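Local structure of transcription termination factor FttA (Methanosarcina mazei, 2XR1) at residues T224-V229 and T632-V637; L248-L253 and T605-E610; T269-D274 and P462-N467; H332-A337 and A456-H461; G411-I416 and K524-D529. The protein probably terminates transcription across the genome by cleaving nascent RNA at the exit channel of RNA polymerase, acting as a homodimeric two-zinc nuclease of the metallo-beta-lactamase superfamily. All coordinates share one frame; numbering follows the deposited sequence. Where two conformers were deposited one is given.

Contact 1: residues T224-V229 and T632-V637; sequences TPYLYV and TNLETV
Leu-634 meets Tyr-226 from an unusual backbone position: it is the third residue of the type II turn from Thr-632 to Glu-635, a place with positive phi (84°) where glycine or asparagine is more common. From there its side chain reaches across at about a right angle and lies over one face of the tyrosine ring. Leu-634 CD1 sits 4.0 Å from the centroid of the Tyr-226 ring, 7° off the ring normal, a CH-pi contact over the face. The other methyl, Leu-634 CD2, drops to the root of the ring, 3.6 Å from Tyr-226 CB, and also reaches Val-229, whose CG1 is 4.1 Å from Leu-634 CD2. One leucine thus fills the angle between two side chains of the facing loop. Tyr-226 is the centre of an inverse gamma turn, marked by a weak bond from Leu-227 N to Pro-225 O, and its CG stands anti to its carbonyl carbon (chi1 -63°), which swings the ring out to the leucine. Asn-633 adds a lighter touch, its CB 4.1 Å from Tyr-226 CE2, while its amide turns elsewhere and donates to Glu-194. Trp-183 of the second subunit meets both Tyr-226 and Leu-634. The contact therefore lies at the dimer interface, joining the loop between strands 208-211 and 240-242 to the start of strand 636-638, with strand 185-190 bonded by its backbone to both segments.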
# COMPACT_ATOMS: atom_id res chain seq x y z
N THR B 224 2.89 -8.67 15.63
CA THR B 224 3.91 -7.93 14.96
C THR B 224 3.27 -6.90 14.05
O THR B 224 2.08 -6.92 13.84
CB THR B 224 4.75 -8.88 14.10
OG1 THR B 224 3.94 -9.34 13.01
CG2 THR B 224 5.23 -10.08 14.90
N PRO B 225 4.06 -5.98 13.53
CA PRO B 225 3.55 -5.19 12.43
C PRO B 225 3.23 -6.09 11.21
O PRO B 225 3.67 -7.24 11.16
CB PRO B 225 4.69 -4.26 12.11
CG PRO B 225 5.53 -4.24 13.33
CD PRO B 225 5.38 -5.54 13.97
N TYR B 226 2.45 -5.57 10.26
CA TYR B 226 2.13 -6.32 9.06
C TYR B 226 3.33 -6.33 8.10
O TYR B 226 3.34 -5.63 7.08
CB TYR B 226 0.86 -5.76 8.36
CG TYR B 226 -0.39 -5.85 9.18
CD1 TYR B 226 -1.15 -6.98 9.18
CD2 TYR B 226 -0.77 -4.81 10.00
CE1 TYR B 226 -2.29 -7.07 9.99
CE2 TYR B 226 -1.87 -4.89 10.79
CZ TYR B 226 -2.62 -6.01 10.79
OH TYR B 226 -3.73 -6.07 11.55
N LEU B 227 4.34 -7.13 8.42
CA LEU B 227 5.55 -7.17 7.63
C LEU B 227 5.43 -8.06 6.39
O LEU B 227 6.34 -8.04 5.57
CB LEU B 227 6.73 -7.67 8.47
CG LEU B 227 7.16 -6.80 9.65
CD1 LEU B 227 8.31 -7.46 10.46
CD2 LEU B 227 7.55 -5.38 9.17
N TYR B 228 4.32 -8.78 6.20
CA TYR B 228 4.29 -9.85 5.18
C TYR B 228 3.57 -9.39 3.88
O TYR B 228 3.26 -10.20 3.02
CB TYR B 228 3.71 -11.15 5.79
CG TYR B 228 4.45 -11.52 7.08
CD1 TYR B 228 4.10 -10.93 8.29
CD2 TYR B 228 5.55 -12.39 7.07
CE1 TYR B 228 4.78 -11.22 9.46
CE2 TYR B 228 6.24 -12.69 8.25
CZ TYR B 228 5.85 -12.10 9.44
OH TYR B 228 6.51 -12.38 10.61
N VAL B 229 3.36 -8.09 3.74
CA VAL B 229 2.55 -7.52 2.67
C VAL B 229 3.38 -7.03 1.52
O VAL B 229 4.53 -6.71 1.71
CB VAL B 229 1.75 -6.27 3.17
CG1 VAL B 229 0.71 -6.67 4.16
CG2 VAL B 229 2.67 -5.15 3.73
N THR B 632 -4.36 4.77 9.68
CA THR B 632 -4.92 3.45 9.93
C THR B 632 -3.89 2.43 9.50
O THR B 632 -3.26 2.61 8.47
CB THR B 632 -6.26 3.24 9.18
OG1 THR B 632 -7.28 4.02 9.81
CG2 THR B 632 -6.72 1.80 9.18
N ASN B 633 -3.70 1.36 10.26
CA ASN B 633 -2.77 0.31 9.81
C ASN B 633 -3.20 -0.19 8.44
O ASN B 633 -4.35 -0.47 8.25
CB ASN B 633 -2.71 -0.85 10.80
CG ASN B 633 -2.04 -0.47 12.08
OD1 ASN B 633 -1.28 0.49 12.11
ND2 ASN B 633 -2.29 -1.20 13.14
N LEU B 634 -2.25 -0.24 7.52
CA LEU B 634 -2.41 -0.78 6.16
C LEU B 634 -2.97 0.17 5.13
O LEU B 634 -3.15 -0.25 4.01
CB LEU B 634 -3.13 -2.14 6.09
CG LEU B 634 -2.44 -3.30 6.81
CD1 LEU B 634 -3.33 -4.50 6.75
CD2 LEU B 634 -1.07 -3.60 6.20
N GLU B 635 -3.21 1.42 5.50
CA GLU B 635 -3.52 2.49 4.55
C GLU B 635 -2.25 3.18 4.08
O GLU B 635 -1.24 3.16 4.77
CB GLU B 635 -4.47 3.50 5.20
CG GLU B 635 -5.81 2.87 5.63
CD GLU B 635 -7.06 3.82 5.58
OE1 GLU B 635 -6.94 4.98 6.01
OE2 GLU B 635 -8.16 3.37 5.13
N THR B 636 -2.27 3.72 2.88
CA THR B 636 -1.15 4.46 2.34
C THR B 636 -1.68 5.83 1.95
O THR B 636 -2.65 5.97 1.25
CB THR B 636 -0.50 3.80 1.07
OG1 THR B 636 -0.10 2.48 1.38
CG2 THR B 636 0.78 4.56 0.61
N VAL B 637 -1.00 6.86 2.40
CA VAL B 637 -1.36 8.21 2.10
C VAL B 637 -0.33 8.86 1.16
O VAL B 637 0.88 8.68 1.32
CB VAL B 637 -1.37 8.96 3.41
CG1 VAL B 637 -1.20 10.41 3.15
CG2 VAL B 637 -2.65 8.66 4.15

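Contact 2: residues L248-L253 and T605-E610; sequences LDHQGL and TEHGDE. With ZN (zinc ion), chain F.
Asp-249 and His-250 meet His-607 at a zinc ion, which lies between segments whose nearest CA atoms, those of Asp-249 and His-607, are 10.0 Å apart. Asp-249 and His-250 belong to the short helix 248-251. Asp-249 comes first: it binds through one carboxylate oxygen, OD2, at 2.1 Å from the zinc ion. Its CG stands between the backbone N and the carbonyl carbon (chi1 66°), which directs the carboxylate to the metal, and the carboxylate plane is turned 55° from the imidazole plane of His-607. Next along the chain, His-250 brings its NE2 to 2.1 Å from the zinc ion, and its ND1, on the far side of the ring, is hydrogen-bonded to Asp-212. From the other segment, just beyond strand 602-606, His-607 supplies NE2 at 2.2 Å from the zinc ion, and its ND1 is hydrogen-bonded to Thr-382. The two imidazoles meet rim to rim, neither lying over the other's face, with centroids 5.2 Å apart and planes at 24°. Asp-355 completes the ligand set and also binds the other zinc ion. With His-245 and His-247, Asp-249 and His-250 form the HxHxDH motif of the superfamily. The ligand atoms draw close because they share the metal, not through bonds among themselves, so coordination joins what are probably the N- and C-terminal parts of the metallo-beta-lactamase domain at the nuclease centre.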
# COMPACT_ATOMS: atom_id res chain seq x y z
N LEU B 248 11.54 -0.61 22.99
CA LEU B 248 11.18 -1.86 22.36
C LEU B 248 10.04 -1.71 21.35
O LEU B 248 10.11 -2.29 20.29
CB LEU B 248 10.88 -2.94 23.40
CG LEU B 248 12.19 -3.66 23.75
CD1 LEU B 248 12.08 -4.43 25.05
CD2 LEU B 248 12.69 -4.55 22.59
N ASP B 249 9.04 -0.88 21.66
CA ASP B 249 7.88 -0.70 20.80
C ASP B 249 8.26 0.07 19.55
O ASP B 249 7.37 0.43 18.82
CB ASP B 249 6.70 -0.01 21.56
CG ASP B 249 7.01 1.47 21.99
OD1 ASP B 249 8.00 1.68 22.72
OD2 ASP B 249 6.27 2.44 21.63
N HIS B 250 9.55 0.36 19.35
CA HIS B 250 10.04 0.99 18.11
C HIS B 250 11.23 0.30 17.37
O HIS B 250 11.45 0.57 16.17
CB HIS B 250 10.44 2.42 18.40
CG HIS B 250 9.32 3.27 18.88
ND1 HIS B 250 8.64 4.16 18.08
CD2 HIS B 250 8.73 3.34 20.10
CE1 HIS B 250 7.69 4.74 18.79
NE2 HIS B 250 7.71 4.25 20.01
N GLN B 251 12.02 -0.49 18.10
CA GLN B 251 13.18 -1.21 17.56
C GLN B 251 13.09 -2.73 17.77
O GLN B 251 13.79 -3.51 17.13
CB GLN B 251 14.48 -0.68 18.16
CG GLN B 251 14.60 -0.59 19.74
CD GLN B 251 14.93 -1.92 20.43
OE1 GLN B 251 15.12 -2.95 19.77
NE2 GLN B 251 15.01 -1.90 21.75
N GLY B 252 12.20 -3.16 18.65
CA GLY B 252 12.22 -4.54 19.10
C GLY B 252 12.15 -5.66 18.07
O GLY B 252 12.60 -6.76 18.33
N LEU B 253 11.57 -5.40 16.90
CA LEU B 253 11.50 -6.39 15.85
C LEU B 253 12.42 -6.06 14.67
O LEU B 253 12.42 -6.78 13.66
CB LEU B 253 10.08 -6.57 15.38
CG LEU B 253 9.19 -7.36 16.37
CD1 LEU B 253 7.77 -7.39 15.85
CD2 LEU B 253 9.69 -8.74 16.59
N THR B 605 -1.59 11.55 12.52
CA THR B 605 -1.35 11.17 13.90
C THR B 605 -1.28 9.64 14.08
O THR B 605 -1.85 8.92 13.33
CB THR B 605 -2.39 11.80 14.82
OG1 THR B 605 -3.69 11.36 14.43
CG2 THR B 605 -2.32 13.30 14.74
N GLU B 606 -0.57 9.20 15.08
CA GLU B 606 -0.29 7.81 15.32
C GLU B 606 0.16 7.65 16.77
O GLU B 606 0.20 8.61 17.51
CB GLU B 606 0.78 7.29 14.35
CG GLU B 606 2.00 8.15 14.16
CD GLU B 606 3.25 7.77 15.01
OE1 GLU B 606 3.50 6.57 15.33
OE2 GLU B 606 4.05 8.71 15.30
N HIS B 607 0.42 6.41 17.19
CA HIS B 607 0.97 6.15 18.54
C HIS B 607 0.08 6.76 19.62
O HIS B 607 0.49 7.62 20.38
CB HIS B 607 2.37 6.66 18.62
CG HIS B 607 3.16 6.12 19.75
ND1 HIS B 607 2.98 6.55 21.04
CD2 HIS B 607 4.22 5.27 19.78
CE1 HIS B 607 3.86 5.95 21.82
NE2 HIS B 607 4.63 5.17 21.08
N GLY B 608 -1.16 6.29 19.66
CA GLY B 608 -2.09 6.61 20.72
C GLY B 608 -3.22 5.61 20.63
O GLY B 608 -3.33 4.91 19.64
N ASP B 609 -4.05 5.51 21.66
CA ASP B 609 -5.23 4.68 21.49
C ASP B 609 -6.15 5.39 20.49
O ASP B 609 -5.96 6.57 20.21
CB ASP B 609 -5.87 4.35 22.82
CG ASP B 609 -6.39 5.58 23.59
OD1 ASP B 609 -6.98 6.52 22.98
OD2 ASP B 609 -6.24 5.55 24.85
N GLU B 610 -7.10 4.67 19.92
CA GLU B 610 -7.90 5.20 18.82
C GLU B 610 -8.43 6.60 19.07
O GLU B 610 -8.16 7.49 18.28
CB GLU B 610 -9.08 4.29 18.49
CG GLU B 610 -9.77 4.68 17.19
CD GLU B 610 -10.85 3.72 16.79
OE1 GLU B 610 -11.34 2.94 17.66
OE2 GLU B 610 -11.21 3.78 15.58
ZN ZN F . 6.56 4.51 21.79

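Contact 3: residues T269-D274 and P462-N467; sequences TPPTRD and PEYLNN
Pro-271, in the first turn of helix 270-290, faces Tyr-464, in the 3-10 turn 462-464, with 7.9 Å between their CA atoms. This is an interdomain contact of the beta-CASP architecture: the helix belongs to the metallo-beta-lactamase part and the turn to the beta-CASP part. Its main contact is a proline-aromatic CH-pi interaction. Pro-271 CG stands over one face of the Tyr-464 ring, displaced toward the rim, 3.9 Å from the centroid and 22° off the normal. It comes nearest at the CB side of the ring, where Pro-271 CG is 3.6 Å from Tyr-464 CD2, while Pro-271 CD follows toward Tyr-464 CE2 at 3.9 Å. With its CG beside the backbone N (chi1 -75°), the tyrosine extends its ring across both prolines at about a right angle. Thr-269 brings CB to 4.3 Å from Tyr-464 CE1. Thr-269 is also the N-cap of the helix: its OG1 accepts a weak bond from Thr-272 N, 3.4 Å long, and is hydrogen-bonded to Gly-335. Two consecutive prolines suit such a helix start, where backbone N-H groups have no carbonyl a turn earlier to bond. At the phenol end apolar and polar contacts combine: Tyr-464 OH is hydrogen-bonded to Asp-312 OD1, and Pro-270 CD lies beside that same Tyr-464 OH, 3.5 Å away.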
# COMPACT_ATOMS: atom_id res chain seq x y z
N THR B 269 20.65 7.18 16.37
CA THR B 269 21.66 8.01 17.09
C THR B 269 22.61 7.08 17.80
O THR B 269 22.30 5.93 17.97
CB THR B 269 21.02 8.97 18.12
OG1 THR B 269 20.21 8.22 19.03
CG2 THR B 269 20.19 10.04 17.39
N PRO B 270 23.78 7.56 18.18
CA PRO B 270 24.71 6.65 18.91
C PRO B 270 24.17 6.06 20.21
O PRO B 270 24.38 4.88 20.48
CB PRO B 270 25.93 7.53 19.18
CG PRO B 270 25.89 8.58 18.11
CD PRO B 270 24.45 8.78 17.69
N PRO B 271 23.50 6.86 21.04
CA PRO B 271 22.96 6.26 22.24
C PRO B 271 21.83 5.26 21.96
O PRO B 271 21.71 4.25 22.65
CB PRO B 271 22.42 7.47 23.02
CG PRO B 271 23.09 8.63 22.41
CD PRO B 271 23.28 8.31 21.01
N THR B 272 21.01 5.54 20.96
CA THR B 272 20.02 4.58 20.57
C THR B 272 20.68 3.25 20.27
O THR B 272 20.19 2.20 20.64
CB THR B 272 19.26 5.06 19.30
OG1 THR B 272 18.55 6.25 19.64
CG2 THR B 272 18.29 4.05 18.80
N ARG B 273 21.79 3.29 19.57
CA ARG B 273 22.44 2.08 19.16
C ARG B 273 22.73 1.24 20.39
O ARG B 273 22.38 0.06 20.45
CB ARG B 273 23.74 2.45 18.48
CG ARG B 273 24.21 1.41 17.53
CD ARG B 273 25.35 0.65 18.04
NE ARG B 273 26.52 1.45 18.37
CZ ARG B 273 27.64 1.52 17.63
NH1 ARG B 273 27.74 0.92 16.43
NH2 ARG B 273 28.68 2.23 18.08
N ASP B 274 23.34 1.86 21.38
CA ASP B 274 23.75 1.13 22.59
C ASP B 274 22.56 0.58 23.38
O ASP B 274 22.60 -0.58 23.86
CB ASP B 274 24.60 2.04 23.46
CG ASP B 274 25.94 2.41 22.80
OD1 ASP B 274 26.34 1.76 21.79
OD2 ASP B 274 26.62 3.35 23.32
N PRO B 462 27.25 12.26 27.09
CA PRO B 462 26.95 13.56 27.69
C PRO B 462 26.29 14.58 26.74
O PRO B 462 25.43 15.33 27.18
CB PRO B 462 28.33 14.05 28.15
CG PRO B 462 29.33 13.24 27.38
CD PRO B 462 28.69 11.94 27.14
N GLU B 463 26.72 14.61 25.47
CA GLU B 463 26.16 15.51 24.42
C GLU B 463 24.67 15.30 24.15
O GLU B 463 24.06 16.13 23.53
CB GLU B 463 26.87 15.29 23.08
CG GLU B 463 27.92 16.31 22.67
CD GLU B 463 29.21 16.09 23.36
OE1 GLU B 463 29.11 15.84 24.59
OE2 GLU B 463 30.28 16.18 22.68
N TYR B 464 24.10 14.18 24.59
CA TYR B 464 22.70 13.89 24.35
C TYR B 464 21.80 14.28 25.51
O TYR B 464 20.58 14.16 25.43
CB TYR B 464 22.50 12.42 23.91
CG TYR B 464 22.95 12.29 22.47
CD1 TYR B 464 22.06 12.52 21.44
CD2 TYR B 464 24.28 12.03 22.15
CE1 TYR B 464 22.46 12.47 20.12
CE2 TYR B 464 24.70 11.98 20.82
CZ TYR B 464 23.78 12.19 19.81
OH TYR B 464 24.13 12.18 18.48
N LEU B 465 22.41 14.81 26.56
CA LEU B 465 21.72 15.42 27.69
C LEU B 465 21.68 16.96 27.55
O LEU B 465 22.50 17.54 26.83
CB LEU B 465 22.50 15.10 28.97
CG LEU B 465 22.86 13.65 29.24
CD1 LEU B 465 23.89 13.49 30.35
CD2 LEU B 465 21.57 12.88 29.56
N ASN B 466 20.79 17.62 28.30
CA ASN B 466 20.76 19.08 28.33
C ASN B 466 21.96 19.64 29.10
O ASN B 466 22.64 18.90 29.81
CB ASN B 466 19.42 19.60 28.89
CG ASN B 466 19.22 19.27 30.37
OD1 ASN B 466 20.14 19.39 31.17
ND2 ASN B 466 18.02 18.88 30.73
N ASN B 467 22.21 20.94 28.97
CA ASN B 467 23.35 21.62 29.62
C ASN B 467 23.53 21.37 31.12
O ASN B 467 24.65 21.26 31.62
CB ASN B 467 23.26 23.14 29.42
CG ASN B 467 23.83 23.61 28.08
OD1 ASN B 467 23.67 22.96 27.05
ND2 ASN B 467 24.53 24.77 28.12

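Contact 4: residues H332-A337 and A456-H461; sequences HILGSA and AIHATH. With ZN (zinc ion), chain E.
Leu-334 reaches from a loop of the metallo-beta-lactamase part to helix 451-460 in the beta-CASP part, and its side chain makes nearly all of the contact. At its base, Leu-334 CB lies 3.8 Å from His-458 NE2. The chain then runs on with CG opposite the backbone N (chi1 -176°), sliding past the histidine in the opposite sense to that residue's own side chain, and forks at CG. One methyl, Leu-334 CD2, settles over a face of the His-458 imidazole, 3.6 Å from the ring centroid and 15° off the normal, displaced toward the rim. The same Leu-334 CD2 meets the helix backbone, 3.4 Å from His-458 CA, and touches Ile-457 CG2 at 4.1 Å. The other branch, Leu-334 CD1, turns to His-461, 4.1 Å from its carbonyl O. The imidazole facing the leucine is held through ND1, hydrogen-bonded to Ala-454 O one turn back, and His-461 is tied through NE2 to Asp-274. Leu-334 is offered to the helix by a type II turn from Ile-333 to Ser-336, with Gly-335 at its positive-phi position. The loop is braced within itself by His-332 N, which donates to Ser-336 OG at 2.9 Å. Just before the turn, His-332 NE2 binds zinc at 2.2 Å, alongside His-245, His-247 and Asp-355. A metal-ligand loop pressed against the cap domain in this way fits the metallo-beta-lactamase/beta-CASP nucleases, whose active site lies between the two domains.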
# COMPACT_ATOMS: atom_id res chain seq x y z
N HIS B 332 12.62 12.77 24.40
CA HIS B 332 11.83 11.67 24.96
C HIS B 332 12.72 10.79 25.83
O HIS B 332 12.46 10.63 27.00
CB HIS B 332 11.21 10.90 23.80
CG HIS B 332 10.47 9.65 24.18
ND1 HIS B 332 9.35 9.66 24.98
CD2 HIS B 332 10.64 8.37 23.79
CE1 HIS B 332 8.87 8.43 25.07
NE2 HIS B 332 9.64 7.63 24.36
N ILE B 333 13.75 10.18 25.25
CA ILE B 333 14.73 9.43 26.01
C ILE B 333 16.07 9.70 25.38
O ILE B 333 16.12 10.32 24.34
CB ILE B 333 14.48 7.91 26.05
CG1 ILE B 333 14.54 7.28 24.67
CG2 ILE B 333 13.23 7.61 26.72
CD1 ILE B 333 14.55 5.69 24.69
N LEU B 334 17.12 9.25 26.05
CA LEU B 334 18.47 9.43 25.62
C LEU B 334 18.60 9.02 24.22
O LEU B 334 18.48 7.86 23.92
CB LEU B 334 19.44 8.60 26.49
CG LEU B 334 20.94 8.77 26.22
CD1 LEU B 334 21.42 10.20 26.48
CD2 LEU B 334 21.71 7.75 27.03
N GLY B 335 18.86 9.98 23.35
CA GLY B 335 19.17 9.69 21.94
C GLY B 335 17.97 9.71 21.06
O GLY B 335 18.10 9.45 19.87
N SER B 336 16.80 10.01 21.62
CA SER B 336 15.55 10.02 20.84
C SER B 336 15.62 11.07 19.75
O SER B 336 16.13 12.16 19.93
CB SER B 336 14.31 10.25 21.71
OG SER B 336 14.23 11.57 22.32
N ALA B 337 15.14 10.73 18.58
CA ALA B 337 15.30 11.64 17.46
C ALA B 337 13.98 11.93 16.82
O ALA B 337 13.04 11.19 16.91
CB ALA B 337 16.29 11.11 16.45
N ALA B 456 24.17 3.79 33.18
CA ALA B 456 25.59 3.85 32.80
C ALA B 456 25.76 4.44 31.40
O ALA B 456 26.55 5.34 31.20
CB ALA B 456 26.23 2.47 32.89
N ILE B 457 24.95 3.98 30.45
CA ILE B 457 25.07 4.43 29.06
C ILE B 457 24.89 5.93 28.93
O ILE B 457 25.53 6.53 28.08
CB ILE B 457 24.09 3.68 28.14
CG1 ILE B 457 24.57 2.23 28.00
CG2 ILE B 457 24.04 4.34 26.78
CD1 ILE B 457 23.51 1.21 27.89
N HIS B 458 24.03 6.54 29.75
CA HIS B 458 23.84 8.02 29.73
C HIS B 458 25.21 8.70 29.93
O HIS B 458 25.59 9.64 29.22
CB HIS B 458 22.85 8.49 30.82
CG HIS B 458 21.42 8.12 30.55
ND1 HIS B 458 21.01 6.82 30.34
CD2 HIS B 458 20.30 8.87 30.48
CE1 HIS B 458 19.71 6.80 30.11
NE2 HIS B 458 19.25 8.03 30.21
N ALA B 459 25.98 8.17 30.88
CA ALA B 459 27.26 8.76 31.20
C ALA B 459 28.21 8.80 30.00
O ALA B 459 29.13 9.61 29.95
CB ALA B 459 27.89 8.02 32.37
N THR B 460 28.00 7.91 29.04
CA THR B 460 28.86 7.80 27.88
C THR B 460 28.43 8.73 26.77
O THR B 460 29.16 8.91 25.79
CB THR B 460 28.80 6.37 27.32
OG1 THR B 460 29.68 5.52 28.07
CG2 THR B 460 29.17 6.32 25.86
N HIS B 461 27.22 9.30 26.89
CA HIS B 461 26.72 10.21 25.91
C HIS B 461 26.28 11.53 26.54
O HIS B 461 25.12 11.91 26.49
CB HIS B 461 25.59 9.56 25.17
CG HIS B 461 26.00 8.31 24.46
ND1 HIS B 461 26.61 8.33 23.22
CD2 HIS B 461 25.87 7.01 24.79
CE1 HIS B 461 26.84 7.09 22.82
NE2 HIS B 461 26.40 6.27 23.76
ZN ZN E . 9.09 5.65 23.46

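Contact 5: residues G411-I416 and K524-D529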
# COMPACT_ATOMS: atom_id res chain seq x y z
N GLY B 411 6.20 2.93 57.29
CA GLY B 411 6.79 1.59 57.27
C GLY B 411 6.57 0.74 56.04
O GLY B 411 7.00 -0.40 55.97
N GLY B 412 5.91 1.28 55.04
CA GLY B 412 5.71 0.57 53.79
C GLY B 412 6.84 0.81 52.82
O GLY B 412 7.68 1.70 53.01
N ILE B 413 6.86 0.00 51.77
CA ILE B 413 7.84 0.16 50.72
C ILE B 413 7.16 0.49 49.38
O ILE B 413 6.02 0.09 49.12
CB ILE B 413 8.79 -1.05 50.68
CG1 ILE B 413 8.15 -2.31 50.11
CG2 ILE B 413 9.24 -1.40 52.11
CD1 ILE B 413 8.84 -3.62 50.73
N ALA B 414 7.83 1.27 48.54
CA ALA B 414 7.18 1.84 47.37
C ALA B 414 7.71 1.16 46.11
O ALA B 414 8.85 1.33 45.77
CB ALA B 414 7.43 3.34 47.32
N VAL B 415 6.88 0.36 45.46
CA VAL B 415 7.25 -0.30 44.21
C VAL B 415 6.87 0.63 43.05
O VAL B 415 5.76 1.11 43.00
CB VAL B 415 6.55 -1.67 44.06
CG1 VAL B 415 6.78 -2.25 42.68
CG2 VAL B 415 7.03 -2.64 45.17
N ILE B 416 7.81 0.90 42.16
CA ILE B 416 7.61 1.82 41.05
C ILE B 416 8.04 1.14 39.76
O ILE B 416 9.22 1.11 39.47
CB ILE B 416 8.51 3.08 41.20
CG1 ILE B 416 8.44 3.65 42.62
CG2 ILE B 416 8.14 4.10 40.18
CD1 ILE B 416 8.90 5.10 42.73
N LYS B 524 4.28 -9.72 43.52
CA LYS B 524 3.72 -10.97 44.00
C LYS B 524 3.87 -11.06 45.51
O LYS B 524 3.06 -11.71 46.18
CB LYS B 524 4.36 -12.17 43.32
N ALA B 525 4.88 -10.38 46.06
CA ALA B 525 5.20 -10.49 47.49
C ALA B 525 4.82 -9.27 48.33
O ALA B 525 4.62 -9.40 49.52
CB ALA B 525 6.68 -10.81 47.67
N PHE B 526 4.72 -8.09 47.74
CA PHE B 526 4.41 -6.89 48.54
C PHE B 526 2.96 -6.36 48.44
O PHE B 526 2.58 -5.44 49.17
CB PHE B 526 5.39 -5.76 48.20
CG PHE B 526 6.81 -6.04 48.61
CD1 PHE B 526 7.11 -6.65 49.83
CD2 PHE B 526 7.86 -5.69 47.78
CE1 PHE B 526 8.42 -6.90 50.18
CE2 PHE B 526 9.18 -5.96 48.16
CZ PHE B 526 9.45 -6.55 49.35
N ALA B 527 2.17 -6.96 47.56
CA ALA B 527 0.83 -6.47 47.26
C ALA B 527 -0.17 -6.66 48.41
O ALA B 527 -1.18 -5.95 48.46
CB ALA B 527 0.31 -7.12 45.97
N GLU B 528 0.11 -7.57 49.34
CA GLU B 528 -0.79 -7.87 50.44
C GLU B 528 -0.84 -6.84 51.58
O GLU B 528 -1.92 -6.63 52.17
CB GLU B 528 -0.46 -9.26 51.03
CG GLU B 528 -1.54 -10.36 50.84
CD GLU B 528 -1.71 -10.80 49.37
OE1 GLU B 528 -1.43 -9.97 48.44
OE2 GLU B 528 -2.15 -11.96 49.17
N ASP B 529 0.30 -6.27 51.98
CA ASP B 529 0.28 -5.31 53.11
C ASP B 529 -0.22 -3.95 52.57
O ASP B 529 0.32 -3.43 51.60
CB ASP B 529 1.64 -5.19 53.83
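Ile-413 and Phe-526 make the close-packed centre of this contact. The isoleucine tip stands over the middle of the phenylalanine ring: Ile-413 CD1 is modelled 3.3 Å from the centroid of the Phe-526 ring and 12° off the normal, a CH-pi approach onto one face. The CG1 branch that carries this methyl lies between the backbone N and the carbonyl carbon (chi1 73°), pointing it at the ring, and the two side chains cross at about a right angle. Two residues on, Val-415 also joins in, its CG2 4.1 Å from Phe-526 CD2. Beyond these three buried side chains the segments part toward solvent: Gly-411, Ala-525 and Glu-528 are exposed, and Lys-524 is modelled only to CB. Strand 414-417 lies in the parallel sheet of the beta-CASP part, between strands 506-509 and 533-536. Helix 518-526 belongs to the beta-alpha-beta crossover joining those two neighbours, and Phe-526 projects from it onto the sheet. Asn-532 bridges the two segments, bonding Ile-413 N through OD1 and Phe-526 O through ND2. Across the segments themselves the chemistry is wholly apolar, so burial and shape hold helix to sheet here, while Asn-532, outside both segments, adds a polar link between them.

The touching side chains are mostly buried in all five contacts, but their settings differ. Contacts 3 and 4, with centres 4 Å apart, lie near the middle of the chain and hold the same domain boundary; they pack directly on each other, Tyr-464 CB lying 3.6 Å from Leu-334 CD1. Contact 2 alone is joined by a metal. Contact 1 touches it through Pro-225 and Leu-253, yet faces the second subunit. Contact 5 lies farthest out, wholly within the beta-CASP part, between a sheet strand and a helix, and away from the zinc ions. A methyl or methylene over a ring recurs in contacts 1, 3, 4 and 5, whereas coordination takes over at the active centre.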